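Side-chain contacts in putative alcohol dehydrogenase (Sinorhizobium meliloti, PDB 4J6F), which probably acts as a zinc-dependent, nicotinamide-using alcohol dehydrogenase of the medium-chain dehydrogenase/reductase superfamily: residues Val78-Glu82 / Gly83-Thr87; Leu286-Asp289 / Leu290-Leu294; Asp314-Thr317 / Met318-Lys321; Val340-Glu344 / Glu345-Arg349; Ser359-His362 / Arg363-Asp367. All blocks are in the same frame, centred on the assembly; numbering follows the deposited sequence.

Interaction 1 (Val78-Glu82 / Gly83-Thr87)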
# COMPACT_ATOMS: atom_id res chain seq x y z
N VAL A 78 -14.94 -20.15 8.51
CA VAL A 78 -16.22 -19.80 7.93
C VAL A 78 -16.04 -19.50 6.45
O VAL A 78 -16.70 -20.10 5.61
CB VAL A 78 -16.83 -18.59 8.66
CG1 VAL A 78 -18.07 -18.07 7.96
CG2 VAL A 78 -17.19 -18.95 10.09
N TRP A 79 -15.13 -18.58 6.14
CA TRP A 79 -14.93 -18.21 4.74
C TRP A 79 -14.48 -19.35 3.84
O TRP A 79 -14.92 -19.43 2.70
CB TRP A 79 -14.00 -17.00 4.62
CG TRP A 79 -14.65 -15.73 5.13
CD1 TRP A 79 -15.99 -15.36 5.02
CD2 TRP A 79 -14.00 -14.67 5.80
NE1 TRP A 79 -16.19 -14.13 5.60
CE2 TRP A 79 -14.99 -13.68 6.09
CE3 TRP A 79 -12.69 -14.44 6.20
CZ2 TRP A 79 -14.68 -12.49 6.75
CZ3 TRP A 79 -12.38 -13.25 6.87
CH2 TRP A 79 -13.38 -12.29 7.13
N VAL A 80 -13.63 -20.25 4.34
CA VAL A 80 -13.26 -21.42 3.55
C VAL A 80 -14.50 -22.27 3.26
O VAL A 80 -14.70 -22.71 2.14
CB VAL A 80 -12.15 -22.25 4.21
CG1 VAL A 80 -12.03 -23.62 3.58
CG2 VAL A 80 -10.82 -21.52 4.13
N ARG A 81 -15.34 -22.47 4.27
CA ARG A 81 -16.53 -23.29 4.11
C ARG A 81 -17.47 -22.66 3.11
O ARG A 81 -17.97 -23.34 2.22
CB ARG A 81 -17.23 -23.48 5.44
CG ARG A 81 -18.39 -24.46 5.44
CD ARG A 81 -19.24 -24.24 6.69
NE ARG A 81 -20.09 -23.08 6.48
CZ ARG A 81 -20.37 -22.15 7.39
NH1 ARG A 81 -19.87 -22.23 8.61
NH2 ARG A 81 -21.16 -21.14 7.07
N GLU A 82 -17.71 -21.36 3.23
CA GLU A 82 -18.57 -20.63 2.28
C GLU A 82 -17.95 -20.48 0.89
O GLU A 82 -18.68 -20.31 -0.08
CB GLU A 82 -18.95 -19.26 2.83
CG GLU A 82 -19.60 -19.34 4.19
CD GLU A 82 -20.06 -18.00 4.73
OE1 GLU A 82 -19.26 -17.04 4.70
OE2 GLU A 82 -21.21 -17.91 5.20
N GLY A 83 -16.62 -20.57 0.79
CA GLY A 83 -15.91 -20.31 -0.47
C GLY A 83 -15.95 -18.82 -0.76
O GLY A 83 -16.02 -18.38 -1.91
N ALA A 84 -15.89 -18.02 0.30
CA ALA A 84 -16.15 -16.61 0.18
C ALA A 84 -14.94 -15.74 -0.14
O ALA A 84 -14.96 -14.55 0.17
CB ALA A 84 -16.81 -16.12 1.44
N TYR A 85 -13.90 -16.29 -0.76
CA TYR A 85 -12.70 -15.48 -1.04
C TYR A 85 -12.74 -14.85 -2.42
O TYR A 85 -11.98 -13.92 -2.70
CB TYR A 85 -11.41 -16.27 -0.82
CG TYR A 85 -11.14 -16.49 0.65
CD1 TYR A 85 -10.51 -15.51 1.42
CD2 TYR A 85 -11.55 -17.67 1.28
CE1 TYR A 85 -10.28 -15.71 2.77
CE2 TYR A 85 -11.32 -17.87 2.63
CZ TYR A 85 -10.69 -16.88 3.37
OH TYR A 85 -10.47 -17.08 4.71
N GLY A 86 -13.64 -15.35 -3.26
CA GLY A 86 -13.76 -14.87 -4.63
C GLY A 86 -12.50 -15.12 -5.44
O GLY A 86 -11.51 -15.69 -4.93
N THR A 87 -12.54 -14.69 -6.69
CA THR A 87 -11.39 -14.82 -7.59
C THR A 87 -11.02 -13.44 -8.13
O THR A 87 -11.82 -12.50 -8.07
CB THR A 87 -11.69 -15.77 -8.78
OG1 THR A 87 -12.64 -15.16 -9.66
CG2 THR A 87 -12.24 -17.11 -8.29

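Interaction 2 (Leu286-Asp289 / Leu290-Leu294)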
# COMPACT_ATOMS: atom_id res chain seq x y z
N LEU A 286 -16.65 1.60 5.68
CA LEU A 286 -15.73 2.34 6.54
C LEU A 286 -14.40 2.76 5.85
O LEU A 286 -13.70 3.66 6.32
CB LEU A 286 -15.41 1.48 7.77
CG LEU A 286 -15.62 2.07 9.16
CD1 LEU A 286 -17.11 2.29 9.42
CD2 LEU A 286 -15.03 1.10 10.18
N PHE A 287 -14.08 2.10 4.74
CA PHE A 287 -12.74 2.16 4.15
C PHE A 287 -12.28 3.56 3.80
O PHE A 287 -11.18 3.97 4.19
CB PHE A 287 -12.69 1.28 2.90
CG PHE A 287 -11.35 1.30 2.22
CD1 PHE A 287 -10.27 0.62 2.77
CD2 PHE A 287 -11.18 1.98 1.03
CE1 PHE A 287 -9.03 0.63 2.15
CE2 PHE A 287 -9.95 1.99 0.40
CZ PHE A 287 -8.87 1.32 0.96
N ASN A 288 -13.11 4.28 3.07
CA ASN A 288 -12.76 5.63 2.66
C ASN A 288 -12.55 6.55 3.86
O ASN A 288 -11.67 7.41 3.84
CB ASN A 288 -13.80 6.21 1.72
CG ASN A 288 -13.38 7.57 1.17
OD1 ASN A 288 -12.36 7.69 0.48
ND2 ASN A 288 -14.15 8.62 1.49
N ASP A 289 -13.35 6.36 4.90
CA ASP A 289 -13.23 7.21 6.08
C ASP A 289 -11.90 7.00 6.79
O ASP A 289 -11.30 7.96 7.28
CB ASP A 289 -14.40 6.98 7.03
CG ASP A 289 -15.64 7.75 6.63
OD1 ASP A 289 -15.58 8.57 5.69
OD2 ASP A 289 -16.68 7.54 7.27
N LEU A 290 -11.45 5.76 6.82
CA LEU A 290 -10.19 5.43 7.44
C LEU A 290 -9.03 6.14 6.73
O LEU A 290 -8.13 6.68 7.38
CB LEU A 290 -9.99 3.94 7.44
CG LEU A 290 -10.95 3.19 8.35
CD1 LEU A 290 -10.85 1.71 8.05
CD2 LEU A 290 -10.65 3.48 9.81
N LEU A 291 -9.06 6.13 5.39
CA LEU A 291 -8.07 6.87 4.59
C LEU A 291 -8.13 8.37 4.85
O LEU A 291 -7.11 9.05 4.73
CB LEU A 291 -8.24 6.60 3.09
CG LEU A 291 -8.20 5.17 2.54
CD1 LEU A 291 -8.27 5.22 1.02
CD2 LEU A 291 -6.97 4.38 3.00
N LYS A 292 -9.31 8.88 5.18
CA LYS A 292 -9.46 10.30 5.52
C LYS A 292 -8.78 10.62 6.85
O LYS A 292 -8.08 11.63 6.98
CB LYS A 292 -10.93 10.70 5.56
CG LYS A 292 -11.63 10.71 4.21
CD LYS A 292 -13.11 11.05 4.36
CE LYS A 292 -13.32 12.42 5.01
NZ LYS A 292 -14.65 12.55 5.66
N ILE A 293 -9.00 9.75 7.84
CA ILE A 293 -8.51 9.91 9.21
C ILE A 293 -6.99 9.76 9.29
O ILE A 293 -6.32 10.48 10.03
CB ILE A 293 -9.19 8.88 10.13
CG1 ILE A 293 -10.64 9.29 10.40
CG2 ILE A 293 -8.43 8.71 11.44
CD1 ILE A 293 -11.58 8.15 10.73
N LEU A 294 -6.46 8.82 8.52
CA LEU A 294 -5.04 8.52 8.49
C LEU A 294 -4.22 9.77 8.16
O LEU A 294 -4.54 10.51 7.22
CB LEU A 294 -4.82 7.43 7.44
CG LEU A 294 -3.53 6.62 7.49
CD1 LEU A 294 -3.22 6.16 8.90
CD2 LEU A 294 -3.66 5.44 6.54

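Interaction 3 (Asp314-Thr317 / Met318-Lys321)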
# COMPACT_ATOMS: atom_id res chain seq x y z
N ASP A 314 -10.09 5.88 -4.08
CA ASP A 314 -9.74 7.05 -4.87
C ASP A 314 -8.23 7.17 -4.82
O ASP A 314 -7.66 7.72 -3.86
CB ASP A 314 -10.40 8.32 -4.32
CG ASP A 314 -10.11 9.57 -5.19
OD1 ASP A 314 -9.18 9.57 -6.04
OD2 ASP A 314 -10.83 10.58 -4.99
N LEU A 315 -7.59 6.66 -5.86
CA LEU A 315 -6.15 6.71 -5.96
C LEU A 315 -5.56 8.05 -5.54
O LEU A 315 -4.46 8.08 -4.98
CB LEU A 315 -5.70 6.36 -7.38
CG LEU A 315 -5.76 4.87 -7.69
CD1 LEU A 315 -5.00 4.60 -8.98
CD2 LEU A 315 -5.18 4.05 -6.55
N ARG A 316 -6.30 9.14 -5.80
CA ARG A 316 -5.79 10.49 -5.55
C ARG A 316 -5.58 10.72 -4.08
O ARG A 316 -4.55 11.30 -3.70
CB ARG A 316 -6.69 11.57 -6.14
CG ARG A 316 -6.67 11.58 -7.66
CD ARG A 316 -7.85 12.32 -8.25
NE ARG A 316 -9.12 11.84 -7.74
CZ ARG A 316 -10.32 12.25 -8.15
NH1 ARG A 316 -11.40 11.75 -7.59
NH2 ARG A 316 -10.45 13.14 -9.12
N THR A 317 -6.52 10.23 -3.27
CA THR A 317 -6.42 10.29 -1.82
C THR A 317 -5.15 9.56 -1.36
O THR A 317 -4.44 10.04 -0.48
CB THR A 317 -7.66 9.67 -1.14
OG1 THR A 317 -8.84 10.32 -1.62
CG2 THR A 317 -7.61 9.84 0.35
N MSE A 318 -4.86 8.43 -1.99
CA MSE A 318 -3.68 7.66 -1.70
C MSE A 318 -2.41 8.40 -1.99
O MSE A 318 -1.47 8.27 -1.21
CB MSE A 318 -3.69 6.41 -2.57
CG MSE A 318 -3.45 5.17 -1.73
SE MSE A 318 -2.71 3.70 -2.80
CE MSE A 318 -2.07 2.72 -1.24
N TYR A 319 -2.34 9.14 -3.09
CA TYR A 319 -1.08 9.73 -3.50
C TYR A 319 -0.95 11.18 -3.10
O TYR A 319 0.17 11.68 -2.95
CB TYR A 319 -0.77 9.48 -5.00
CG TYR A 319 -1.53 10.31 -6.03
CD1 TYR A 319 -1.29 11.68 -6.18
CD2 TYR A 319 -2.45 9.71 -6.88
CE1 TYR A 319 -1.96 12.44 -7.12
CE2 TYR A 319 -3.13 10.47 -7.84
CZ TYR A 319 -2.88 11.84 -7.95
OH TYR A 319 -3.54 12.62 -8.89
N LEU A 320 -2.07 11.87 -2.93
CA LEU A 320 -1.99 13.23 -2.40
C LEU A 320 -1.63 13.20 -0.92
O LEU A 320 -1.09 14.16 -0.38
CB LEU A 320 -3.27 14.02 -2.61
CG LEU A 320 -3.55 14.38 -4.06
CD1 LEU A 320 -5.00 14.83 -4.19
CD2 LEU A 320 -2.59 15.44 -4.56
N LYS A 321 -1.94 12.09 -0.26
CA LYS A 321 -1.62 11.94 1.14
C LYS A 321 -0.34 11.14 1.39
O LYS A 321 0.04 10.94 2.54
CB LYS A 321 -2.78 11.29 1.85
CG LYS A 321 -3.99 12.16 2.08
CD LYS A 321 -4.31 12.01 3.55
CE LYS A 321 -5.78 12.08 3.84
NZ LYS A 321 -5.90 11.63 5.25

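Interaction 4 (Val340-Glu344 / Glu345-Arg349)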
# COMPACT_ATOMS: atom_id res chain seq x y z
N VAL A 340 5.38 -16.68 20.45
CA VAL A 340 5.70 -17.60 21.54
C VAL A 340 6.34 -16.80 22.69
O VAL A 340 5.87 -16.88 23.84
CB VAL A 340 6.60 -18.78 21.09
CG1 VAL A 340 7.10 -19.60 22.28
CG2 VAL A 340 5.83 -19.69 20.14
N ARG A 341 7.36 -16.01 22.37
CA ARG A 341 8.05 -15.19 23.35
C ARG A 341 7.09 -14.28 24.14
O ARG A 341 7.18 -14.19 25.36
CB ARG A 341 9.13 -14.37 22.64
CG ARG A 341 10.47 -14.31 23.35
CD ARG A 341 11.62 -14.20 22.35
NE ARG A 341 11.47 -13.09 21.39
CZ ARG A 341 11.49 -13.23 20.06
NH1 ARG A 341 11.65 -14.43 19.51
NH2 ARG A 341 11.34 -12.17 19.28
N TYR A 342 6.14 -13.65 23.44
CA TYR A 342 5.15 -12.77 24.07
C TYR A 342 4.28 -13.52 25.07
O TYR A 342 4.06 -13.06 26.21
CB TYR A 342 4.23 -12.13 23.04
CG TYR A 342 4.77 -10.90 22.33
CD1 TYR A 342 5.82 -10.15 22.87
CD2 TYR A 342 4.19 -10.47 21.14
CE1 TYR A 342 6.29 -9.02 22.21
CE2 TYR A 342 4.66 -9.34 20.48
CZ TYR A 342 5.71 -8.62 21.02
OH TYR A 342 6.16 -7.50 20.37
N ILE A 343 3.76 -14.66 24.63
CA ILE A 343 2.99 -15.55 25.49
C ILE A 343 3.78 -15.89 26.76
O ILE A 343 3.23 -15.79 27.87
CB ILE A 343 2.58 -16.83 24.76
CG1 ILE A 343 1.49 -16.53 23.72
CG2 ILE A 343 2.08 -17.86 25.76
CD1 ILE A 343 1.38 -17.55 22.59
N GLU A 344 5.05 -16.27 26.59
CA GLU A 344 5.90 -16.71 27.71
C GLU A 344 6.21 -15.61 28.69
O GLU A 344 6.03 -15.79 29.89
CB GLU A 344 7.18 -17.36 27.20
CG GLU A 344 6.95 -18.74 26.61
CD GLU A 344 8.21 -19.35 26.03
OE1 GLU A 344 8.28 -20.59 25.85
OE2 GLU A 344 9.14 -18.56 25.75
N GLU A 345 6.64 -14.46 28.18
CA GLU A 345 6.91 -13.27 29.02
C GLU A 345 5.63 -12.62 29.53
O GLU A 345 5.69 -11.60 30.21
CB GLU A 345 7.73 -12.25 28.22
CG GLU A 345 9.10 -12.73 27.78
CD GLU A 345 9.67 -11.92 26.62
OE1 GLU A 345 9.09 -10.88 26.23
OE2 GLU A 345 10.72 -12.34 26.07
N LYS A 346 4.48 -13.20 29.20
CA LYS A 346 3.16 -12.64 29.53
C LYS A 346 2.94 -11.17 29.11
O LYS A 346 2.33 -10.39 29.84
CB LYS A 346 2.83 -12.85 31.01
CG LYS A 346 2.54 -14.30 31.38
CD LYS A 346 2.28 -14.46 32.86
CE LYS A 346 2.36 -15.92 33.28
NZ LYS A 346 1.27 -16.76 32.72
N LYS A 347 3.44 -10.80 27.93
CA LYS A 347 3.23 -9.45 27.42
C LYS A 347 1.86 -9.36 26.75
O LYS A 347 1.34 -8.27 26.56
CB LYS A 347 4.34 -9.01 26.45
CG LYS A 347 5.73 -9.00 27.05
CD LYS A 347 6.67 -8.03 26.34
CE LYS A 347 7.91 -7.77 27.20
NZ LYS A 347 8.82 -6.71 26.69
N ILE A 348 1.29 -10.51 26.38
CA ILE A 348 -0.12 -10.60 25.99
C ILE A 348 -0.82 -11.67 26.84
O ILE A 348 -0.14 -12.49 27.46
CB ILE A 348 -0.32 -10.93 24.49
CG1 ILE A 348 0.39 -12.24 24.13
CG2 ILE A 348 0.13 -9.75 23.64
CD1 ILE A 348 0.24 -12.67 22.68
N ARG A 349 -2.15 -11.65 26.89
CA ARG A 349 -2.90 -12.62 27.69
C ARG A 349 -4.07 -13.29 26.92
O ARG A 349 -4.62 -12.71 25.98
CB ARG A 349 -3.36 -11.99 29.02
CG ARG A 349 -4.33 -10.81 28.89
CD ARG A 349 -4.76 -10.30 30.25
NE ARG A 349 -5.74 -9.21 30.16
CZ ARG A 349 -7.06 -9.39 30.18
NH1 ARG A 349 -7.58 -10.61 30.27
NH2 ARG A 349 -7.89 -8.34 30.11

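Interaction 5 (Ser359-His362 / Arg363-Asp367)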
# COMPACT_ATOMS: atom_id res chain seq x y z
N SER A 359 -18.91 -31.93 19.78
CA SER A 359 -20.22 -32.43 19.40
C SER A 359 -21.25 -31.32 19.18
O SER A 359 -22.32 -31.58 18.67
CB SER A 359 -20.73 -33.39 20.46
OG SER A 359 -20.83 -32.73 21.70
N GLU A 360 -20.94 -30.10 19.57
CA GLU A 360 -21.89 -29.01 19.36
C GLU A 360 -21.31 -27.89 18.47
O GLU A 360 -21.52 -26.68 18.70
CB GLU A 360 -22.41 -28.52 20.70
CG GLU A 360 -23.48 -29.44 21.27
CD GLU A 360 -23.66 -29.31 22.77
OE1 GLU A 360 -23.35 -28.24 23.33
OE2 GLU A 360 -24.12 -30.30 23.38
N PHE A 361 -20.59 -28.32 17.43
CA PHE A 361 -19.97 -27.41 16.48
C PHE A 361 -20.92 -26.43 15.79
O PHE A 361 -20.56 -25.28 15.53
CB PHE A 361 -19.15 -28.18 15.45
CG PHE A 361 -18.10 -27.33 14.80
CD1 PHE A 361 -16.84 -27.22 15.37
CD2 PHE A 361 -18.38 -26.58 13.65
CE1 PHE A 361 -15.87 -26.41 14.79
CE2 PHE A 361 -17.42 -25.77 13.07
CZ PHE A 361 -16.17 -25.69 13.64
N HIS A 362 -22.14 -26.87 15.47
CA HIS A 362 -23.10 -26.01 14.80
C HIS A 362 -23.47 -24.84 15.70
O HIS A 362 -23.52 -23.69 15.24
CB HIS A 362 -24.32 -26.81 14.34
CG HIS A 362 -24.02 -27.74 13.19
ND1 HIS A 362 -24.73 -27.72 12.01
CD2 HIS A 362 -23.08 -28.70 13.05
CE1 HIS A 362 -24.24 -28.63 11.19
NE2 HIS A 362 -23.23 -29.24 11.79
N ARG A 363 -23.67 -25.13 16.98
CA ARG A 363 -23.97 -24.09 17.95
C ARG A 363 -22.77 -23.16 18.10
O ARG A 363 -22.92 -21.94 18.15
CB ARG A 363 -24.37 -24.70 19.30
CG ARG A 363 -25.02 -23.72 20.27
CD ARG A 363 -25.27 -24.36 21.63
NE ARG A 363 -24.33 -23.85 22.63
CZ ARG A 363 -23.39 -24.58 23.24
NH1 ARG A 363 -22.58 -24.02 24.13
NH2 ARG A 363 -23.26 -25.87 22.96
N ALA A 364 -21.57 -23.76 18.14
CA ALA A 364 -20.32 -23.00 18.25
C ALA A 364 -20.12 -22.01 17.11
O ALA A 364 -19.79 -20.85 17.34
CB ALA A 364 -19.14 -23.94 18.30
N GLN A 365 -20.34 -22.46 15.88
CA GLN A 365 -20.07 -21.59 14.74
C GLN A 365 -21.17 -20.54 14.52
O GLN A 365 -20.91 -19.46 13.96
CB GLN A 365 -19.82 -22.39 13.48
CG GLN A 365 -19.22 -21.54 12.39
CD GLN A 365 -18.28 -22.32 11.53
OE1 GLN A 365 -18.71 -23.14 10.73
NE2 GLN A 365 -16.98 -22.07 11.69
N THR A 366 -22.39 -20.87 14.96
CA THR A 366 -23.49 -19.91 14.94
C THR A 366 -23.11 -18.77 15.87
O THR A 366 -23.10 -17.59 15.48
CB THR A 366 -24.84 -20.54 15.32
OG1 THR A 366 -25.06 -21.70 14.51
CG2 THR A 366 -25.95 -19.61 15.03
N ASP A 367 -22.73 -19.12 17.10
CA ASP A 367 -22.25 -18.14 18.05
C ASP A 367 -21.04 -17.40 17.52
O ASP A 367 -20.92 -16.19 17.69
CB ASP A 367 -21.94 -18.80 19.38
CG ASP A 367 -23.19 -19.13 20.15
OD1 ASP A 367 -24.30 -18.98 19.58
OD2 ASP A 367 -23.07 -19.54 21.32

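Interaction 1 (Val78-Glu82 / Gly83-Thr87)
The indole of W79 turns an edge toward the face of the Y85 ring, a T-shaped pair with its five-membered ring and the phenol centred 5.8 Å apart and the planes at 80°. At the indole's own edge, close to its plane, sits the phenol oxygen, with W79 CE3 3.8 Å from Y85 OH. At the root of the indole, W79 CB lies 3.4 Å from Y85 CE2, obliquely to the phenol ring. CE2 also reaches CG2 of V80, so two consecutive helical residues meet the same ring carbon. The first torsion of Y85, with CG anti to its carbonyl carbon (chi1 -72°), swings the ring back toward the helix it has just left; the hydroxyl is bonded to T76 OG1, one turn before V80 on the same helix, and the edge-to-face partner W97 packs on the same ring. The methyl of A84 meets W79 CD1 at 3.8 Å.

What brings the chain round is a Schellman motif. The N-H of A84 bonds W79 O at 2.9 Å and nearly straight (167°), while G83 N makes a weak bond to W79 O and a weak, less certain one to V80 O. G83, the C-prime residue, has positive phi, natural for a glycine.

Helix 75-82 belongs to the GroES-like part of the chain. V78 and E82 lean on M369 of helix 361-370, the backbones of G83 and Y85 bond to S95, and Y85 packs on Y319 of the second subunit, whose R316 bonds A84 O.

Interaction 2 (Leu286-Asp289 / Leu290-Leu294)
F287 and L291 set the pattern here, one turn apart on helix 287-293, the helical leg of the beta-alpha-beta unit that runs from strand 277-280 to strand 299-302 in the Rossmann-type domain. With CG anti to the backbone nitrogen (chi1 179°), the phenyl of F287 leans along the helix and slants past the leucine: L291 CG stands 4.1 Å above one ring face, offset toward the rim, and F287 CE2 meets L291 CD1 at 3.7 Å. Both pack against L313 of strand 310-314, and the edge-to-face partner Y300 meets the same phenyl.

D289 and K292 run abreast. OD1 of D289 comes 3.7 Å from K292 CD, but its separation from K292 NZ is 4.1 Å, beyond a salt bridge; the ammonium has a firmer mate in D89 of the second subunit. N288, next to D289 in the same turn, slants across the lysine, with ND2 3.9 Å from K292 CD, and gives its amide hydrogen to the backbone oxygen of E88 in that same neighbour. L290 and I293 fold back over carbonyls of the preceding turn: L290 CG is 3.5 Å from L286 O, and I293 CD1 is 3.5 Å from D289 O.

Interaction 3 (Asp314-Thr317 / Met318-Lys321)
The shortest sound polar bond across this turn runs from L320 N to R316 O, 2.7 Å and almost in line with the C=O bond; Y319 N adds a weak second bond to the same oxygen at 3.1 Å. Y319 N has its sounder acceptor in L315 O, 3.0 Å away and in the carbonyl plane. K321 N reaches T317 O from well above the carbonyl plane.

Helix 315-320 follows strand 310-314, and D314 is its N-cap: OD1 accepts from R316 N at 2.9 Å. The same oxygen takes R316 NE through its syn lone pair at 2.8 Å, and OD2 takes NH1, so the guanidinium grips the carboxylate side-on with two nitrogens. This pair faces the second subunit, where R99 bonds both D314 and T317 OG1 and P91 O receives R316 NH1; D314 also joins an antiparallel strand of that chain, which carries the sheet across the interface.

The ring of Y319 lies back over the arginine. Its CG sits between the backbone N and the carbonyl carbon (chi1 76°), the crowded position, and from there one face covers R316 CA in a CH-pi contact, 3.9 Å from CA to the ring centroid, while the hydroxyl end slants across the stem, with R316 CG 3.5 Å from Y319 OH. Replacing the tyrosine with an alanine would probably strip this cover from R316 CA and CG, leave the arginine stem freer to shift, and cost the packing on S328 of the second subunit. K321 NZ bonds the carbonyl oxygens of L291, K292 and L294, while its chain also touches E88 of the second subunit.

Interaction 4 (Val340-Glu344 / Glu345-Arg349)
E345 folds back along the last helical turn and keeps company with R341, both side chains heading in one direction. Its CB is 3.5 Å from R341 O and its CG 3.4 Å from that same oxygen. CD stays over the carbonyl too, and OE2 comes to rest 3.4 Å from R341 CG. The carboxylate therefore meets the arginine's aliphatic stem; R341 NE is 4.8 Å from E345 OE2, too far for a salt bridge, though the opposite charges probably still favour the pairing.

Beyond the turn, I348 comes back under the helix end. Its CG1 stands between the backbone N and the carbonyl carbon (chi1 58°), which turns CG1 toward Y342 CB (4.0 Å), and CD1 reaches I343 CG1 at 4.2 Å. With an alanine in place of I348, a gap would probably open beside Y342 and I343, and the packing on F188, Y192 and L226 would be lost. K347 slants past the tyrosine, its CB 4.0 Å from Y342 CD1. K346 NZ forms a salt bridge with D179, and E344 OE1 accepts from the N-H of A177.

E345 N to R341 O is the last ordinary helical bond. After it, K347 N bonds Y342 O, and K346 N bonds I343 O from above its carbonyl plane. With K346 at positive phi, these two make the Schellman motif that closes helix 333-344 before strand 352-357.

Interaction 5 (Ser359-His362 / Arg363-Asp367)
R363, H362 and F361 carry most of this contact at the start of helix 361-370, the helix of the beta-alpha-beta unit whose parallel strands 352-357 and 376-380 pair directly. R363 runs beside E360, the N-cap residue, and its NH2 forms a salt bridge with E360 OE1; the two atoms are modelled closer than such a pair normally sits, so the exact spacing is doubtful. The carboxylate and guanidinium planes stand 65° apart.

F361 leans the other way, toward the interior. Q365 slants across it with amide and ring planes at 80°, and puts OE1 at the ring's edge, 3.7 Å from F361 CE2. The phenyl also packs on M73 and L48 and has an edge-to-face partner in Y162. A364 N bonds E360 O (3.0 Å) and Q365 N bonds F361 O (2.9 Å), the first helical bonds of this turn.

H362 serves the contact through its carbonyl, while its imidazole NE2 is bonded to the backbone oxygen of L48. T366 keeps OG1 beside its own nitrogen (chi1 -52°), within range of the previous turn. H362 O thus receives T366 OG1 at 2.6 Å and T366 N at 3.1 Å, the two donors arriving from opposite faces of the carbonyl plane.

In the fold
Along the chain the five contacts follow one another without overlap. Interactions 2 and 3 are neighbours, their centres 11 Å apart: K321 of one ties into the C-terminal end of helix 287-293 in the other, and both meet the second subunit. Interactions 1 and 5 also touch, with centres 19 Å apart, where R81 (weakly bonded) and V78 of helix 75-82 meet Q365 of helix 361-370. Interaction 4 stands alone, 29 Å or more from every other centre and across the chain's centre from interaction 1. The second subunit also reaches interaction 1, so that interface draws together parts of the GroES-like region and the Rossmann-type domain, whereas interactions 4 and 5 are untouched by it.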